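Local structure of sefir domain protein (Bacillus cereus F65185, 5Y8E) at residues A[16-21]-A[62-67]; A[24-29]-A[136-141]; A[94-99]-A[145-150]. The protein probably acts as a signalling module, built on a SEFIR domain of the kind that associates with other SEFIR domains. All coordinates share one frame; numbering follows the deposited sequence.

Interaction 1. Residues A[16-21]-A[62-67]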
loop_
_atom_site.group_PDB
_atom_site.type_symbol
_atom_site.label_atom_id
_atom_site.label_comp_id
_atom_site.label_asym_id
_atom_site.label_seq_id
_atom_site.Cartn_x
_atom_site.Cartn_y
_atom_site.Cartn_z
ATOM N N LYS A 16 6.133 -11.589 -3.965
ATOM C CA LYS A 16 5.110 -12.106 -3.052
ATOM C C LYS A 16 5.708 -12.438 -1.682
ATOM O O LYS A 16 5.100 -12.152 -0.650
ATOM C CB LYS A 16 4.426 -13.347 -3.637
ATOM C CG LYS A 16 3.531 -13.066 -4.840
ATOM C CD LYS A 16 3.094 -14.370 -5.518
ATOM C CE LYS A 16 2.273 -15.246 -4.582
ATOM N NZ LYS A 16 2.030 -16.599 -5.167
ATOM N N GLU A 17 6.904 -13.022 -1.675
ATOM C CA GLU A 17 7.565 -13.390 -0.422
ATOM C C GLU A 17 8.004 -12.157 0.366
ATOM O O GLU A 17 7.908 -12.136 1.595
ATOM C CB GLU A 17 8.756 -14.335 -0.663
ATOM C CG GLU A 17 9.405 -14.823 0.645
ATOM C CD GLU A 17 10.609 -15.717 0.436
ATOM O OE1 GLU A 17 11.101 -15.817 -0.707
ATOM O OE2 GLU A 17 11.067 -16.322 1.429
ATOM N N TRP A 18 8.488 -11.134 -0.332
ATOM C CA TRP A 18 8.861 -9.888 0.338
ATOM C C TRP A 18 7.651 -9.257 1.026
ATOM O O TRP A 18 7.742 -8.794 2.166
ATOM C CB TRP A 18 9.496 -8.907 -0.658
ATOM C CG TRP A 18 10.019 -7.633 -0.034
ATOM C CD1 TRP A 18 11.289 -7.395 0.418
ATOM C CD2 TRP A 18 9.276 -6.430 0.205
ATOM N NE1 TRP A 18 11.380 -6.117 0.912
ATOM C CE2 TRP A 18 10.159 -5.502 0.792
ATOM C CE3 TRP A 18 7.953 -6.045 -0.040
ATOM C CZ2 TRP A 18 9.756 -4.211 1.153
ATOM C CZ3 TRP A 18 7.551 -4.769 0.323
ATOM C CH2 TRP A 18 8.450 -3.866 0.912
ATOM N N VAL A 19 6.513 -9.242 0.338
ATOM C CA VAL A 19 5.303 -8.675 0.917
ATOM C C VAL A 19 4.823 -9.520 2.105
ATOM O O VAL A 19 4.438 -8.978 3.143
ATOM C CB VAL A 19 4.194 -8.518 -0.145
ATOM C CG1 VAL A 19 2.871 -8.103 0.503
ATOM C CG2 VAL A 19 4.609 -7.480 -1.195
ATOM N N LEU A 20 4.840 -10.841 1.949
ATOM C CA LEU A 20 4.486 -11.746 3.042
ATOM C C LEU A 20 5.393 -11.545 4.265
ATOM O O LEU A 20 4.910 -11.494 5.405
ATOM C CB LEU A 20 4.535 -13.203 2.572
ATOM C CG LEU A 20 4.179 -14.260 3.620
ATOM C CD1 LEU A 20 2.727 -14.116 4.069
ATOM C CD2 LEU A 20 4.442 -15.673 3.102
ATOM N N ASP A 21 6.699 -11.427 4.031
ATOM C CA ASP A 21 7.649 -11.188 5.117
ATOM C C ASP A 21 7.336 -9.871 5.827
ATOM O O ASP A 21 7.430 -9.779 7.053
ATOM C CB ASP A 21 9.094 -11.146 4.590
ATOM C CG ASP A 21 9.628 -12.504 4.180
ATOM O OD1 ASP A 21 9.016 -13.542 4.512
ATOM O OD2 ASP A 21 10.687 -12.531 3.514
ATOM N N LEU A 62 -1.113 0.266 2.740
ATOM C CA LEU A 62 0.221 0.294 2.156
ATOM C C LEU A 62 0.091 0.002 0.670
ATOM O O LEU A 62 -0.556 -0.976 0.280
ATOM C CB LEU A 62 1.127 -0.745 2.812
ATOM C CG LEU A 62 1.229 -0.719 4.334
ATOM C CD1 LEU A 62 2.376 -1.611 4.832
ATOM C CD2 LEU A 62 1.367 0.718 4.866
ATOM N N VAL A 63 0.686 0.849 -0.162
ATOM C CA VAL A 63 0.631 0.630 -1.605
ATOM C C VAL A 63 2.030 0.240 -2.028
ATOM O O VAL A 63 2.942 1.069 -2.012
ATOM C CB VAL A 63 0.159 1.880 -2.373
ATOM C CG1 VAL A 63 -0.077 1.528 -3.837
ATOM C CG2 VAL A 63 -1.126 2.430 -1.774
ATOM N N ILE A 64 2.212 -1.033 -2.360
ATOM C CA ILE A 64 3.547 -1.544 -2.654
ATOM C C ILE A 64 3.894 -1.208 -4.097
ATOM O O ILE A 64 3.508 -1.910 -5.041
ATOM C CB ILE A 64 3.670 -3.056 -2.399
ATOM C CG1 ILE A 64 3.207 -3.401 -0.979
ATOM C CG2 ILE A 64 5.102 -3.513 -2.642
ATOM C CD1 ILE A 64 3.883 -2.578 0.125
ATOM N N CYS A 65 4.624 -0.118 -4.262
ATOM C CA CYS A 65 4.872 0.402 -5.590
ATOM C C CYS A 65 6.183 -0.092 -6.167
ATOM O O CYS A 65 7.190 0.618 -6.141
ATOM C CB CYS A 65 4.851 1.922 -5.550
ATOM S SG CYS A 65 3.223 2.620 -5.205
ATOM N N ASP A 66 6.180 -1.319 -6.675
ATOM C CA ASP A 66 7.267 -1.736 -7.547
ATOM C C ASP A 66 6.932 -1.295 -8.971
ATOM O O ASP A 66 5.857 -0.728 -9.213
ATOM C CB ASP A 66 7.558 -3.243 -7.433
ATOM C CG ASP A 66 6.371 -4.125 -7.819
ATOM O OD1 ASP A 66 5.220 -3.634 -7.911
ATOM O OD2 ASP A 66 6.597 -5.339 -8.008
ATOM N N LYS A 67 7.846 -1.531 -9.904
ATOM C CA LYS A 67 7.646 -1.081 -11.282
ATOM C C LYS A 67 6.369 -1.676 -11.873
ATOM O O LYS A 67 5.599 -0.983 -12.544
ATOM C CB LYS A 67 8.855 -1.446 -12.144
ATOM C CG LYS A 67 8.674 -1.146 -13.622
ATOM C CD LYS A 67 9.983 -1.277 -14.378
ATOM C CE LYS A 67 10.597 0.094 -14.631
ATOM N NZ LYS A 67 11.988 0.027 -15.179
#

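Interaction 2. Residues A[24-29]-A[136-141]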
loop_
_atom_site.group_PDB
_atom_site.type_symbol
_atom_site.label_atom_id
_atom_site.label_comp_id
_atom_site.label_asym_id
_atom_site.label_seq_id
_atom_site.Cartn_x
_atom_site.Cartn_y
_atom_site.Cartn_z
ATOM N N ASN A 24 4.180 -10.216 8.036
ATOM C CA ASN A 24 4.473 -10.941 9.257
ATOM C C ASN A 24 5.214 -10.035 10.209
ATOM O O ASN A 24 4.956 -10.015 11.345
ATOM C CB ASN A 24 5.239 -12.215 8.994
ATOM C CG ASN A 24 4.323 -13.383 8.702
ATOM O OD1 ASN A 24 3.529 -13.740 9.482
ATOM N ND2 ASN A 24 4.427 -13.912 7.568
ATOM N N LYS A 25 6.144 -9.303 9.679
ATOM C CA LYS A 25 6.988 -8.446 10.494
ATOM C C LYS A 25 6.163 -7.367 11.203
ATOM O O LYS A 25 6.316 -7.102 12.347
ATOM C CB LYS A 25 8.077 -7.830 9.642
ATOM C CG LYS A 25 9.087 -7.018 10.429
ATOM C CD LYS A 25 10.255 -6.580 9.598
ATOM C CE LYS A 25 11.290 -5.801 10.352
ATOM N NZ LYS A 25 12.335 -5.214 9.503
ATOM N N LEU A 26 5.269 -6.766 10.425
ATOM C CA LEU A 26 4.392 -5.744 10.954
ATOM C C LEU A 26 3.545 -6.249 12.121
ATOM O O LEU A 26 3.365 -5.549 13.058
ATOM C CB LEU A 26 3.469 -5.171 9.875
ATOM C CG LEU A 26 4.089 -4.258 8.839
ATOM C CD1 LEU A 26 3.181 -4.041 7.631
ATOM C CD2 LEU A 26 4.542 -2.995 9.423
ATOM N N MET A 27 3.049 -7.454 12.003
ATOM C CA MET A 27 2.222 -8.000 13.065
ATOM C C MET A 27 3.099 -8.395 14.276
ATOM O O MET A 27 2.733 -8.220 15.387
ATOM C CB MET A 27 1.376 -9.174 12.581
ATOM C CG MET A 27 0.265 -8.747 11.631
ATOM S SD MET A 27 -1.136 -9.933 11.544
ATOM C CE MET A 27 -1.651 -9.858 13.187
ATOM N N LYS A 28 4.271 -8.913 13.995
ATOM C CA LYS A 28 5.151 -9.396 15.059
ATOM C C LYS A 28 5.793 -8.267 15.845
ATOM O O LYS A 28 5.899 -8.338 17.038
ATOM C CB LYS A 28 6.224 -10.364 14.518
ATOM C CG LYS A 28 7.278 -10.718 15.514
ATOM C CD LYS A 28 7.911 -12.081 15.307
ATOM C CE LYS A 28 9.194 -12.267 16.172
ATOM N NZ LYS A 28 10.121 -13.266 15.594
ATOM N N GLU A 29 6.263 -7.260 15.128
ATOM C CA GLU A 29 7.136 -6.244 15.707
ATOM C C GLU A 29 6.489 -4.883 15.957
ATOM O O GLU A 29 6.978 -4.105 16.726
ATOM C CB GLU A 29 8.397 -6.044 14.859
ATOM C CG GLU A 29 9.196 -7.274 14.673
ATOM C CD GLU A 29 10.530 -7.055 14.030
ATOM O OE1 GLU A 29 10.954 -5.928 13.876
ATOM O OE2 GLU A 29 11.141 -8.056 13.664
ATOM N N LYS A 136 11.543 1.476 10.254
ATOM C CA LYS A 136 11.230 2.379 11.355
ATOM C C LYS A 136 10.318 3.504 10.872
ATOM O O LYS A 136 9.362 3.879 11.562
ATOM C CB LYS A 136 12.518 2.953 11.943
ATOM C CG LYS A 136 12.321 3.922 13.102
ATOM C CD LYS A 136 13.686 4.435 13.571
ATOM C CE LYS A 136 13.563 5.423 14.716
ATOM N NZ LYS A 136 12.865 6.674 14.306
ATOM N N GLU A 137 10.603 4.039 9.688
ATOM C CA GLU A 137 9.783 5.122 9.156
ATOM C C GLU A 137 8.405 4.624 8.743
ATOM O O GLU A 137 7.405 5.312 8.958
ATOM C CB GLU A 137 10.480 5.834 7.991
ATOM C CG GLU A 137 9.635 6.930 7.332
ATOM C CD GLU A 137 9.382 8.153 8.211
ATOM O OE1 GLU A 137 9.842 8.196 9.375
ATOM O OE2 GLU A 137 8.717 9.091 7.718
ATOM N N LEU A 138 8.342 3.423 8.169
ATOM C CA LEU A 138 7.048 2.828 7.817
ATOM C C LEU A 138 6.179 2.673 9.060
ATOM O O LEU A 138 4.985 2.997 9.053
ATOM C CB LEU A 138 7.241 1.463 7.147
ATOM C CG LEU A 138 5.979 0.625 6.922
ATOM C CD1 LEU A 138 4.985 1.341 6.004
ATOM C CD2 LEU A 138 6.352 -0.731 6.339
ATOM N N GLU A 139 6.796 2.185 10.129
ATOM C CA GLU A 139 6.116 1.983 11.401
ATOM C C GLU A 139 5.595 3.311 11.956
ATOM O O GLU A 139 4.449 3.397 12.422
ATOM C CB GLU A 139 7.092 1.322 12.366
ATOM C CG GLU A 139 6.542 1.000 13.723
ATOM C CD GLU A 139 7.604 0.403 14.601
ATOM O OE1 GLU A 139 7.615 -0.837 14.771
ATOM O OE2 GLU A 139 8.447 1.173 15.102
ATOM N N ARG A 140 6.430 4.346 11.898
ATOM C CA ARG A 140 6.026 5.688 12.322
ATOM C C ARG A 140 4.804 6.175 11.547
ATOM O O ARG A 140 3.842 6.679 12.135
ATOM C CB ARG A 140 7.177 6.685 12.141
ATOM C CG ARG A 140 6.897 8.045 12.775
ATOM C CD ARG A 140 7.911 9.113 12.388
ATOM N NE ARG A 140 7.816 9.478 10.977
ATOM C CZ ARG A 140 6.887 10.290 10.475
ATOM N NH1 ARG A 140 5.965 10.820 11.270
ATOM N NH2 ARG A 140 6.873 10.572 9.179
ATOM N N LEU A 141 4.848 6.032 10.226
ATOM C CA LEU A 141 3.751 6.491 9.367
ATOM C C LEU A 141 2.449 5.737 9.648
ATOM O O LEU A 141 1.356 6.316 9.609
ATOM C CB LEU A 141 4.146 6.342 7.898
ATOM C CG LEU A 141 5.226 7.306 7.405
ATOM C CD1 LEU A 141 5.805 6.833 6.086
ATOM C CD2 LEU A 141 4.637 8.701 7.266
#

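Interaction 3. Residues A[94-99]-A[145-150]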
loop_
_atom_site.group_PDB
_atom_site.type_symbol
_atom_site.label_atom_id
_atom_site.label_comp_id
_atom_site.label_asym_id
_atom_site.label_seq_id
_atom_site.Cartn_x
_atom_site.Cartn_y
_atom_site.Cartn_z
ATOM N N ASN A 94 -11.950 8.286 -4.131
ATOM C CA ASN A 94 -13.022 8.120 -3.151
ATOM C C ASN A 94 -12.531 7.739 -1.765
ATOM O O ASN A 94 -13.332 7.458 -0.871
ATOM C CB ASN A 94 -14.026 7.070 -3.633
ATOM C CG ASN A 94 -15.036 7.643 -4.595
ATOM O OD1 ASN A 94 -15.977 8.322 -4.188
ATOM N ND2 ASN A 94 -14.843 7.381 -5.882
ATOM N N THR A 95 -11.215 7.724 -1.592
ATOM C CA THR A 95 -10.614 7.368 -0.314
ATOM C C THR A 95 -9.858 8.572 0.232
ATOM O O THR A 95 -9.199 9.288 -0.529
ATOM C CB THR A 95 -9.655 6.179 -0.479
ATOM O OG1 THR A 95 -10.370 5.074 -1.056
ATOM C CG2 THR A 95 -9.076 5.755 0.866
ATOM N N LYS A 96 -9.972 8.823 1.533
ATOM C CA LYS A 96 -9.192 9.892 2.149
ATOM C C LYS A 96 -7.708 9.663 1.886
ATOM O O LYS A 96 -7.201 8.557 2.108
ATOM C CB LYS A 96 -9.452 9.967 3.652
ATOM C CG LYS A 96 -10.844 10.448 4.018
ATOM C CD LYS A 96 -10.952 10.684 5.522
ATOM C CE LYS A 96 -12.283 11.325 5.901
ATOM N NZ LYS A 96 -13.444 10.544 5.391
ATOM N N GLN A 97 -7.029 10.703 1.397
ATOM C CA GLN A 97 -5.624 10.606 0.988
ATOM C C GLN A 97 -4.748 10.094 2.113
ATOM O O GLN A 97 -3.807 9.320 1.892
ATOM C CB GLN A 97 -5.094 11.981 0.571
ATOM C CG GLN A 97 -5.820 12.631 -0.586
ATOM C CD GLN A 97 -5.153 13.923 -1.025
ATOM O OE1 GLN A 97 -3.940 13.964 -1.246
ATOM N NE2 GLN A 97 -5.943 14.988 -1.148
ATOM N N GLU A 98 -5.072 10.542 3.322
ATOM C CA GLU A 98 -4.294 10.236 4.512
ATOM C C GLU A 98 -4.238 8.739 4.819
ATOM O O GLU A 98 -3.387 8.299 5.588
ATOM C CB GLU A 98 -4.851 11.008 5.714
ATOM C CG GLU A 98 -4.645 12.519 5.645
ATOM C CD GLU A 98 -5.611 13.243 4.706
ATOM O OE1 GLU A 98 -6.573 12.625 4.205
ATOM O OE2 GLU A 98 -5.403 14.453 4.481
ATOM N N LYS A 99 -5.125 7.953 4.216
ATOM C CA LYS A 99 -5.071 6.504 4.421
ATOM C C LYS A 99 -3.875 5.852 3.751
ATOM O O LYS A 99 -3.367 4.842 4.241
ATOM C CB LYS A 99 -6.341 5.812 3.910
ATOM C CG LYS A 99 -7.495 5.806 4.887
ATOM C CD LYS A 99 -8.396 4.591 4.636
ATOM C CE LYS A 99 -9.689 4.738 5.380
ATOM N NZ LYS A 99 -10.547 3.537 5.250
ATOM N N GLU A 145 -1.425 9.688 13.110
ATOM C CA GLU A 145 -2.814 9.999 12.804
ATOM C C GLU A 145 -2.929 11.433 12.308
ATOM O O GLU A 145 -3.272 12.332 13.078
ATOM C CB GLU A 145 -3.702 9.782 14.029
ATOM C CG GLU A 145 -3.731 8.337 14.516
ATOM C CD GLU A 145 -4.805 8.090 15.557
ATOM O OE1 GLU A 145 -5.992 8.313 15.252
ATOM O OE2 GLU A 145 -4.463 7.681 16.683
ATOM N N PRO A 146 -2.635 11.650 11.013
ATOM C CA PRO A 146 -2.576 12.993 10.419
ATOM C C PRO A 146 -3.945 13.665 10.352
ATOM O O PRO A 146 -4.012 14.883 10.218
ATOM C CB PRO A 146 -2.032 12.733 9.007
ATOM C CG PRO A 146 -2.339 11.311 8.725
ATOM C CD PRO A 146 -2.269 10.602 10.042
ATOM N N LEU A 147 -5.016 12.884 10.447
ATOM C CA LEU A 147 -6.371 13.442 10.502
ATOM C C LEU A 147 -6.589 14.241 11.789
ATOM O O LEU A 147 -7.477 15.101 11.858
ATOM C CB LEU A 147 -7.412 12.322 10.409
ATOM C CG LEU A 147 -8.130 12.046 9.085
ATOM C CD1 LEU A 147 -7.429 12.705 7.900
ATOM C CD2 LEU A 147 -8.310 10.539 8.858
ATOM N N LEU A 148 -5.773 13.950 12.801
ATOM C CA LEU A 148 -5.893 14.572 14.118
ATOM C C LEU A 148 -4.832 15.646 14.352
ATOM O O LEU A 148 -3.665 15.328 14.591
ATOM C CB LEU A 148 -5.765 13.521 15.225
ATOM C CG LEU A 148 -6.638 12.264 15.213
ATOM C CD1 LEU A 148 -6.339 11.385 16.422
ATOM C CD2 LEU A 148 -8.110 12.617 15.168
ATOM N N LYS A 149 -5.237 16.912 14.296
ATOM C CA LYS A 149 -4.345 17.999 14.686
ATOM C C LYS A 149 -4.802 18.590 16.009
ATOM O O LYS A 149 -5.998 18.773 16.224
ATOM C CB LYS A 149 -4.307 19.073 13.619
ATOM N N PRO A 150 -3.847 18.882 16.905
ATOM C CA PRO A 150 -4.163 19.540 18.175
ATOM C C PRO A 150 -4.843 20.867 17.900
ATOM O O PRO A 150 -4.511 21.503 16.902
ATOM C CB PRO A 150 -2.784 19.776 18.788
ATOM C CG PRO A 150 -1.932 18.702 18.206
ATOM C CD PRO A 150 -2.414 18.561 16.793
#

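Interaction 1. Residues A[16-21]-A[62-67]
Ile64, on the strand 60-65, packs against Trp18 and Val19 of the helix 13-29, and its side chain carries the whole strand side of this contact. From CB, which points at the helix, two branches spread. The methyl CG2 lies anti to the backbone N and takes the nearer approach: it comes within 4.0 Å of Trp18 CZ3, meeting the indole obliquely. The same methyl is 4.3 Å from Val19 CG2, so it touches two consecutive residues of the helix. The other branch leaves beside the backbone N (chi1 -53°). Its CG1 passes 4.3 Å from Val19 CG2, and a further bend at chi2, also -53°, brings CD1 round to 4.3 Å from Trp18 CZ3. Both ends of the isoleucine thus border the same corner of the indole.

Across from it, Val19 CG2 sits in the plane of the Trp18 ring at its edge, 3.8 Å from CE3, so valine and tryptophan together offer Ile64 one continuous apolar surface. No hydrogen bond crosses between the segments; the contact is purely hydrophobic.

In the fold this is a helix laid over the parallel strands of the sheet, as in the related TIR domains. The strand 60-65 runs between 3-7 and 100-108; Ile6 of the former touches both Val19 and Ile64, Leu105 of the latter touches Trp18 and Ile64, and Trp126 meets the indole edge-to-face.

Interaction 2. Residues A[24-29]-A[136-141]
The carboxylate of Glu139 is the flat group that reaches across to Glu29, and it does so with OE1, 3.9 Å from the backbone carbonyl O of Glu29. Two acceptors at that spacing do not bond to each other; OE1 is instead hydrogen-bonded to Ser30 OG, just past the end of the segment. CG stands anti to the backbone N (chi1 -178°) and the chain runs on extended, which carries the carboxylate over to the end of the helix 13-29. The carboxylates of Glu29 and Glu139 keep apart, their OE1 atoms 6.2 Å from each other.

The second pair of flat groups lies within the segment 136-141. Arg140 grips Glu137 side-on, with the carboxylate at the edge of the guanidinium: NE donates to OE1 at 2.9 Å and NH2 to OE2 at 2.8 Å. Both oxygens lie close to the guanidinium plane, but the carboxylate is tilted, its OE1 met 37° out of its own plane.

Beneath the acidic pair the contact is apolar, Leu26 CD2 meeting Leu138 CD2 at 4.2 Å. These leucines join two helices that share one side of the sheet. Leu26 also rests on Val34 of the strand 33-35 and on Tyr135 and Ile142 of the helix 131-143, while Leu138 sits on Ile101 and Ile103 of the strand 100-108.

Interaction 3. Residues A[94-99]-A[145-150]
Glu98 meets Pro146 and Leu147 where two short turns face each other at the surface: a 3-10 turn at 97-99, leading into the strand 100-108, and a type I beta turn from Glu145 to Leu148, soon after the helix 131-143. Such a contact brings the C-terminal tail beside the loop that enters a strand of the SEFIR sheet.

Backbone hydrogen bonds hold each turn separately. Lys99 N donates to Lys96 O at 3.0 Å, and Leu148 N closes the other turn on Glu145 O at the same length. Pro146 and Leu147 occupy the two central positions of the beta turn, and Glu98 lies within the 3-10 turn facing them.

Between the turns there is no hydrogen bond or salt bridge, and the contact is van der Waals. The aliphatic part of Glu98 slides past the proline ring in the opposite direction, with CB 3.9 Å from Pro146 CG. Lys96 adds a looser touch at the margin, its CD 4.3 Å from Leu147 CD2.

Leu147 does most on the tail side. Its chi1 of -101° is well away from a staggered value, and it sets one methyl across the glutamate, whose chain bends at chi2 (77°). That methyl, Leu147 CD1, lies 3.6 Å from Glu98 CG and 3.7 Å from its carboxylate carbon CD.

How the interactions relate
Interactions 1 and 2 belong to one apolar layer: both use the helix 13-29, their centres are 14 Å apart, and Leu62 of the strand 60-65 joins them, its CD1 3.8 Å from Leu26 CD1 and its CD2 3.8 Å from Leu138 CD1. Interaction 3 lies elsewhere, on the surface. Its centre is about 23 Å from that of interaction 1, on the opposite side of the chain's centre, and about 19 Å from that of interaction 2. The chain itself links it to interaction 2, since the segment 145-150 follows closely on 136-141. Burial falls in that order: 16-21 with 62-67 is in the core, 24-29 with 136-141 is partly covered, and 94-99 with 145-150 is exposed.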